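Local coordinates for protein microbial collagenase (PDB 5SV5) that probably helps a secreted bacterial collagenase act on collagen, as an accessory beta-sandwich domain that binds sodium ions and belongs to the pre-peptidase C-terminal family, at residues V43-G48 and N73-N78; G50-L55 and Y89-D94. All blocks are in the same frame, centred on the assembly; numbering follows the deposited sequence.

Contact 1. Residues V43-G48 and N73-N78; sequences VLNEYG and NHIEAN. With NA (sodium ion), chain C.
In both Leu44 and His74, CG is anti to the carbonyl carbon (chi1 -57° and -79°), which helps set the two side chains side by side, pointing the same way. Leu44 CD2 comes over one face of the imidazole, 3.4 Å from the His74 ring centroid and only 6° off the ring normal, a CH-pi contact over the ring centre. At the ring edge, His74 ND1 donates to Asn73 OD1 at 2.9 Å; the acceptor lies in the imidazole plane, whereas the donor stands above the amide plane. With a methyl over its face and a bond at its rim, the ring has its rotation defined. The backbones join the neighbouring antiparallel strands 37-45 and 74-81 of the beta-sandwich, with Val43 and Ile75 as a hydrogen-bonded pair and Leu44 and His74 as a non-hydrogen-bonded one. Asn45 N adds an almost straight bond to Asn73 O (2.9 Å). On the side of Val43 and Ile75, Ile75 CD1 reaches Asn45 CB at 3.9 Å, while Asn45 ND2 is hydrogen-bonded to Ile49 O. Asn73 OD1 also binds a sodium ion at 2.4 Å; five waters also bind the ion, and one of them accepts a hydrogen bond from Asn73 N.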
loop_
_atom_site.group_PDB
_atom_site.type_symbol
_atom_site.label_atom_id
_atom_site.label_comp_id
_atom_site.label_asym_id
_atom_site.label_seq_id
_atom_site.Cartn_x
_atom_site.Cartn_y
_atom_site.Cartn_z
ATOM N N VAL A 43 -0.587 -7.204 -1.175
ATOM C CA VAL A 43 -1.599 -7.108 -0.130
ATOM C C VAL A 43 -2.568 -8.266 -0.292
ATOM O O VAL A 43 -3.127 -8.459 -1.370
ATOM C CB VAL A 43 -2.347 -5.761 -0.185
ATOM C CG1 VAL A 43 -3.525 -5.745 0.782
ATOM C CG2 VAL A 43 -1.381 -4.618 0.127
ATOM N N LEU A 44 -2.745 -9.039 0.777
ATOM C CA LEU A 44 -3.709 -10.138 0.792
ATOM C C LEU A 44 -5.022 -9.580 1.328
ATOM O O LEU A 44 -5.105 -9.123 2.471
ATOM C CB LEU A 44 -3.204 -11.296 1.655
ATOM C CG LEU A 44 -1.832 -11.839 1.217
ATOM C CD1 LEU A 44 -1.370 -12.966 2.129
ATOM C CD2 LEU A 44 -1.759 -12.212 -0.250
ATOM N N ASN A 45 -6.038 -9.618 0.471
ATOM C CA ASN A 45 -7.380 -9.091 0.737
ATOM C C ASN A 45 -8.171 -10.226 1.372
ATOM O O ASN A 45 -8.853 -10.997 0.682
ATOM C CB ASN A 45 -7.962 -8.621 -0.595
ATOM C CG ASN A 45 -9.360 -8.071 -0.502
ATOM O OD1 ASN A 45 -9.939 -7.906 0.576
ATOM N ND2 ASN A 45 -9.919 -7.777 -1.664
ATOM N N GLU A 46 -8.061 -10.350 2.694
ATOM C CA GLU A 46 -8.512 -11.552 3.386
ATOM C C GLU A 46 -10.010 -11.796 3.297
ATOM O O GLU A 46 -10.432 -12.953 3.270
ATOM C CB GLU A 46 -8.028 -11.529 4.839
ATOM C CG GLU A 46 -6.504 -11.496 4.957
ATOM C CD GLU A 46 -5.983 -11.561 6.381
ATOM O OE1 GLU A 46 -6.737 -11.239 7.336
ATOM O OE2 GLU A 46 -4.803 -11.943 6.546
ATOM N N TYR A 47 -10.807 -10.737 3.280
ATOM C CA TYR A 47 -12.271 -10.862 3.210
ATOM C C TYR A 47 -12.838 -10.528 1.838
ATOM O O TYR A 47 -14.055 -10.514 1.661
ATOM C CB TYR A 47 -12.938 -10.050 4.335
ATOM C CG TYR A 47 -12.830 -10.760 5.658
ATOM C CD1 TYR A 47 -11.667 -10.701 6.409
ATOM C CD2 TYR A 47 -13.861 -11.572 6.119
ATOM C CE1 TYR A 47 -11.543 -11.413 7.596
ATOM C CE2 TYR A 47 -13.752 -12.282 7.305
ATOM C CZ TYR A 47 -12.593 -12.199 8.042
ATOM O OH TYR A 47 -12.478 -12.895 9.228
ATOM N N GLY A 48 -11.973 -10.298 0.849
ATOM C CA GLY A 48 -12.443 -10.098 -0.515
ATOM C C GLY A 48 -13.295 -8.865 -0.687
ATOM O O GLY A 48 -14.253 -8.892 -1.448
ATOM N N ASN A 73 -7.287 -12.995 -4.352
ATOM C CA ASN A 73 -7.076 -12.267 -3.086
ATOM C C ASN A 73 -5.742 -11.543 -3.012
ATOM O O ASN A 73 -5.507 -10.852 -2.045
ATOM C CB ASN A 73 -7.199 -13.210 -1.845
ATOM C CG ASN A 73 -6.057 -14.217 -1.745
ATOM O OD1 ASN A 73 -5.570 -14.738 -2.755
ATOM N ND2 ASN A 73 -5.629 -14.513 -0.517
ATOM N N HIS A 74 -4.861 -11.727 -3.990
ATOM C CA HIS A 74 -3.549 -11.076 -3.990
ATOM C C HIS A 74 -3.613 -9.795 -4.796
ATOM O O HIS A 74 -3.944 -9.831 -5.968
ATOM C CB HIS A 74 -2.498 -11.988 -4.649
ATOM C CG HIS A 74 -1.971 -13.097 -3.792
ATOM N ND1 HIS A 74 -2.756 -14.102 -3.283
ATOM C CD2 HIS A 74 -0.705 -13.382 -3.406
ATOM C CE1 HIS A 74 -2.003 -14.945 -2.600
ATOM N NE2 HIS A 74 -0.753 -14.529 -2.661
ATOM N N ILE A 75 -3.260 -8.670 -4.191
ATOM C CA ILE A 75 -3.259 -7.374 -4.870
ATOM C C ILE A 75 -1.774 -6.970 -4.937
ATOM O O ILE A 75 -1.199 -6.599 -3.906
ATOM C CB ILE A 75 -4.113 -6.341 -4.137
ATOM C CG1 ILE A 75 -5.533 -6.878 -3.887
ATOM C CG2 ILE A 75 -4.126 -5.048 -4.924
ATOM C CD1 ILE A 75 -6.349 -6.009 -2.964
ATOM N N GLU A 76 -1.147 -7.122 -6.108
ATOM C CA GLU A 76 0.316 -7.077 -6.178
ATOM C C GLU A 76 0.866 -6.225 -7.300
ATOM O O GLU A 76 0.158 -5.809 -8.233
ATOM C CB GLU A 76 0.906 -8.510 -6.340
ATOM C CG GLU A 76 0.312 -9.555 -5.415
ATOM C CD GLU A 76 1.024 -10.905 -5.459
ATOM O OE1 GLU A 76 1.071 -11.569 -6.529
ATOM O OE2 GLU A 76 1.514 -11.329 -4.398
ATOM N N ALA A 77 2.173 -6.001 -7.182
ATOM C CA ALA A 77 3.011 -5.401 -8.222
ATOM C C ALA A 77 4.464 -5.765 -7.932
ATOM O O ALA A 77 4.853 -5.919 -6.775
ATOM C CB ALA A 77 2.877 -3.891 -8.266
ATOM N N ASN A 78 5.302 -5.719 -8.964
ATOM C CA ASN A 78 6.755 -5.910 -8.810
ATOM C C ASN A 78 7.396 -5.022 -9.874
ATOM O O ASN A 78 7.140 -5.194 -11.078
ATOM C CB ASN A 78 7.100 -7.389 -8.963
ATOM C CG ASN A 78 8.569 -7.683 -8.784
ATOM O OD1 ASN A 78 9.424 -7.042 -9.390
ATOM N ND2 ASN A 78 8.865 -8.709 -7.997
HETATM NA NA NA C . -5.553 -16.746 -4.041
HETATM O O HOH W 1 -7.818 -16.016 -4.624
HETATM O O HOH W 2 -3.605 -17.761 -3.017
HETATM O O HOH W 3 -5.704 -18.649 -5.532
HETATM O O HOH W 4 -6.914 -18.002 -2.044
HETATM O O HOH W 5 -4.362 -15.302 -5.532
#

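Contact 2. Residues G50-L55 and Y89-D94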
loop_
_atom_site.group_PDB
_atom_site.type_symbol
_atom_site.label_atom_id
_atom_site.label_comp_id
_atom_site.label_asym_id
_atom_site.label_seq_id
_atom_site.Cartn_x
_atom_site.Cartn_y
_atom_site.Cartn_z
ATOM N N GLY A 50 -13.820 -4.603 -1.582
ATOM C CA GLY A 50 -13.377 -3.711 -2.663
ATOM C C GLY A 50 -12.254 -2.836 -2.157
ATOM O O GLY A 50 -12.506 -1.752 -1.628
HETATM N N MSE A 51 -11.025 -3.314 -2.293
HETATM C CA MSE A 51 -9.834 -2.588 -1.819
HETATM C C MSE A 51 -8.707 -2.719 -2.820
HETATM O O MSE A 51 -8.705 -3.613 -3.685
HETATM C CB MSE A 51 -9.427 -3.053 -0.412
HETATM C CG MSE A 51 -8.913 -4.498 -0.443
HETATM SE SE MSE A 51 -8.159 -5.043 1.305
HETATM C CE MSE A 51 -6.659 -3.780 1.279
ATOM N N THR A 52 -7.747 -1.815 -2.698
ATOM C CA THR A 52 -6.587 -1.813 -3.564
ATOM C C THR A 52 -5.460 -1.045 -2.882
ATOM O O THR A 52 -5.566 -0.685 -1.707
ATOM C CB THR A 52 -6.938 -1.253 -4.960
ATOM O OG1 THR A 52 -5.873 -1.537 -5.862
ATOM C CG2 THR A 52 -7.232 0.227 -4.927
ATOM N N TRP A 53 -4.368 -0.813 -3.608
ATOM C CA TRP A 53 -3.330 0.067 -3.109
ATOM C C TRP A 53 -2.711 0.841 -4.268
ATOM O O TRP A 53 -2.730 0.389 -5.425
ATOM C CB TRP A 53 -2.250 -0.689 -2.305
ATOM C CG TRP A 53 -1.441 -1.710 -3.056
ATOM C CD1 TRP A 53 -1.631 -3.055 -3.037
ATOM C CD2 TRP A 53 -0.311 -1.474 -3.911
ATOM N NE1 TRP A 53 -0.694 -3.685 -3.831
ATOM C CE2 TRP A 53 0.124 -2.731 -4.387
ATOM C CE3 TRP A 53 0.374 -0.322 -4.324
ATOM C CZ2 TRP A 53 1.212 -2.863 -5.267
ATOM C CZ3 TRP A 53 1.429 -0.457 -5.213
ATOM C CH2 TRP A 53 1.843 -1.716 -5.670
ATOM N N VAL A 54 -2.184 2.021 -3.946
ATOM C CA VAL A 54 -1.422 2.834 -4.886
ATOM C C VAL A 54 -0.168 3.348 -4.168
ATOM O O VAL A 54 -0.163 3.522 -2.944
ATOM C CB VAL A 54 -2.229 4.003 -5.489
ATOM C CG1 VAL A 54 -3.410 3.510 -6.289
ATOM C CG2 VAL A 54 -2.656 5.029 -4.447
ATOM N N LEU A 55 0.879 3.604 -4.941
ATOM C CA LEU A 55 2.173 4.018 -4.419
ATOM C C LEU A 55 2.649 5.282 -5.107
ATOM O O LEU A 55 2.598 5.359 -6.345
ATOM C CB LEU A 55 3.197 2.907 -4.674
ATOM C CG LEU A 55 4.612 3.134 -4.142
ATOM C CD1 LEU A 55 4.662 2.965 -2.636
ATOM C CD2 LEU A 55 5.593 2.189 -4.825
ATOM N N TYR A 89 -0.530 3.794 -0.098
ATOM C CA TYR A 89 -1.905 3.959 0.370
ATOM C C TYR A 89 -2.653 2.660 0.128
ATOM O O TYR A 89 -2.798 2.241 -1.020
ATOM C CB TYR A 89 -2.597 5.104 -0.393
ATOM C CG TYR A 89 -1.892 6.427 -0.210
ATOM C CD1 TYR A 89 -0.788 6.780 -0.987
ATOM C CD2 TYR A 89 -2.306 7.324 0.759
ATOM C CE1 TYR A 89 -0.110 7.968 -0.783
ATOM C CE2 TYR A 89 -1.631 8.520 0.968
ATOM C CZ TYR A 89 -0.531 8.827 0.195
ATOM O OH TYR A 89 0.151 9.997 0.382
ATOM N N VAL A 90 -3.092 2.014 1.210
ATOM C CA VAL A 90 -3.902 0.794 1.156
ATOM C C VAL A 90 -5.312 1.224 1.539
ATOM O O VAL A 90 -5.514 1.747 2.641
ATOM C CB VAL A 90 -3.353 -0.280 2.112
ATOM C CG1 VAL A 90 -4.221 -1.524 2.057
ATOM C CG2 VAL A 90 -1.889 -0.588 1.810
ATOM N N TYR A 91 -6.283 1.047 0.646
ATOM C CA TYR A 91 -7.577 1.669 0.880
ATOM C C TYR A 91 -8.715 0.868 0.281
ATOM O O TYR A 91 -8.527 0.069 -0.640
ATOM C CB TYR A 91 -7.581 3.118 0.344
ATOM C CG TYR A 91 -7.522 3.250 -1.167
ATOM C CD1 TYR A 91 -6.312 3.221 -1.848
ATOM C CD2 TYR A 91 -8.683 3.390 -1.900
ATOM C CE1 TYR A 91 -6.263 3.358 -3.224
ATOM C CE2 TYR A 91 -8.649 3.521 -3.278
ATOM C CZ TYR A 91 -7.435 3.506 -3.938
ATOM O OH TYR A 91 -7.366 3.639 -5.310
ATOM N N LYS A 92 -9.906 1.114 0.809
ATOM C CA LYS A 92 -11.115 0.506 0.284
ATOM C C LYS A 92 -11.980 1.545 -0.426
ATOM O O LYS A 92 -12.013 2.722 -0.080
ATOM C CB LYS A 92 -11.902 -0.269 1.339
ATOM C CG LYS A 92 -12.418 0.560 2.498
ATOM C CD LYS A 92 -13.250 -0.277 3.451
ATOM C CE LYS A 92 -13.773 0.569 4.603
ATOM N NZ LYS A 92 -14.555 -0.236 5.573
ATOM N N TYR A 93 -12.693 1.058 -1.438
ATOM C CA TYR A 93 -13.576 1.886 -2.269
ATOM C C TYR A 93 -15.029 1.406 -2.257
ATOM O O TYR A 93 -15.856 1.969 -2.973
ATOM C CB TYR A 93 -13.049 1.969 -3.721
ATOM C CG TYR A 93 -12.760 0.621 -4.344
ATOM C CD1 TYR A 93 -13.794 -0.179 -4.837
ATOM C CD2 TYR A 93 -11.465 0.129 -4.429
ATOM C CE1 TYR A 93 -13.543 -1.429 -5.385
ATOM C CE2 TYR A 93 -11.207 -1.118 -4.975
ATOM C CZ TYR A 93 -12.253 -1.886 -5.458
ATOM O OH TYR A 93 -11.987 -3.130 -5.979
ATOM N N ASP A 94 -15.338 0.359 -1.502
ATOM C CA ASP A 94 -16.736 -0.077 -1.343
ATOM C C ASP A 94 -17.083 -0.136 0.146
ATOM O O ASP A 94 -16.266 0.250 0.983
ATOM C CB ASP A 94 -17.053 -1.379 -2.127
ATOM C CG ASP A 94 -16.532 -2.659 -1.476
ATOM O OD1 ASP A 94 -15.847 -2.610 -0.435
ATOM O OD2 ASP A 94 -16.817 -3.737 -2.064
#
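The ring of Tyr93 lies against the backbone of Gly50: Gly50 O sits 3.4 Å above the ring plane, over its centre, and Gly50 CA makes a CH-pi contact with the same face. Thr52 CG2 lies at the rim of this ring, near its plane. The other two tyrosines belong to the face that carries Thr52 and Val54. Tyr91 runs beside Thr52, whose CG2 approaches the phenol obliquely, 3.4 Å from Tyr91 CZ, with Val54 CG2 farther along; Tyr89 O lies at the edge of the Tyr91 ring, in plane, and Tyr89 has Val54 O at its own edge, in plane. Tyr91 CG lies between its backbone N and carbonyl carbon (chi1 69°). On the opposite face, toward the interior of the sandwich, selenomethionine Met51 bends at chi3 and presses CE against Val90 CG1 at 3.4 Å, tighter than usual for two carbons, and Trp53 CB rests on Val90 CG2. Strands 51-57 and 84-92 are antiparallel neighbours, with Thr52-Tyr91 and Val54-Tyr89 as hydrogen-bonded pairs. Beyond the non-hydrogen-bonded pair Met51-Lys92, Tyr93 N donates to Gly50 O at 2.8 Å, and Asp94 OD1 takes a weak bond from Gly50 N while also accepting from Gly96 N. Both polar atoms of buried Gly50 are thus engaged by the residues just after Lys92, and two N-H donors at Asp94 OD1 would probably favour the ionised carboxylate.

In the fold
The two contacts illustrate how segments that alternate along the chain come together in a sandwich: strand 37-45 of contact 1 leads into strand 51-57 of contact 2, and strand 74-81 leads into 84-92. Their centres are 10 Å apart, and the inward faces meet. Val43 CG2 packs on Trp53 CD1 at 3.5 Å, and Asn45 OD1 touches Met51 SE at 3.4 Å. A probable hydrogen bond of 3.0 Å from Trp53 NE1 to Ile75 O joins the indole to the backbone of contact 1. One sodium ion is bound in contact 1 through Asn73 OD1; contact 2 binds none, though a different ion lies about 8 Å from the side chain of Val90.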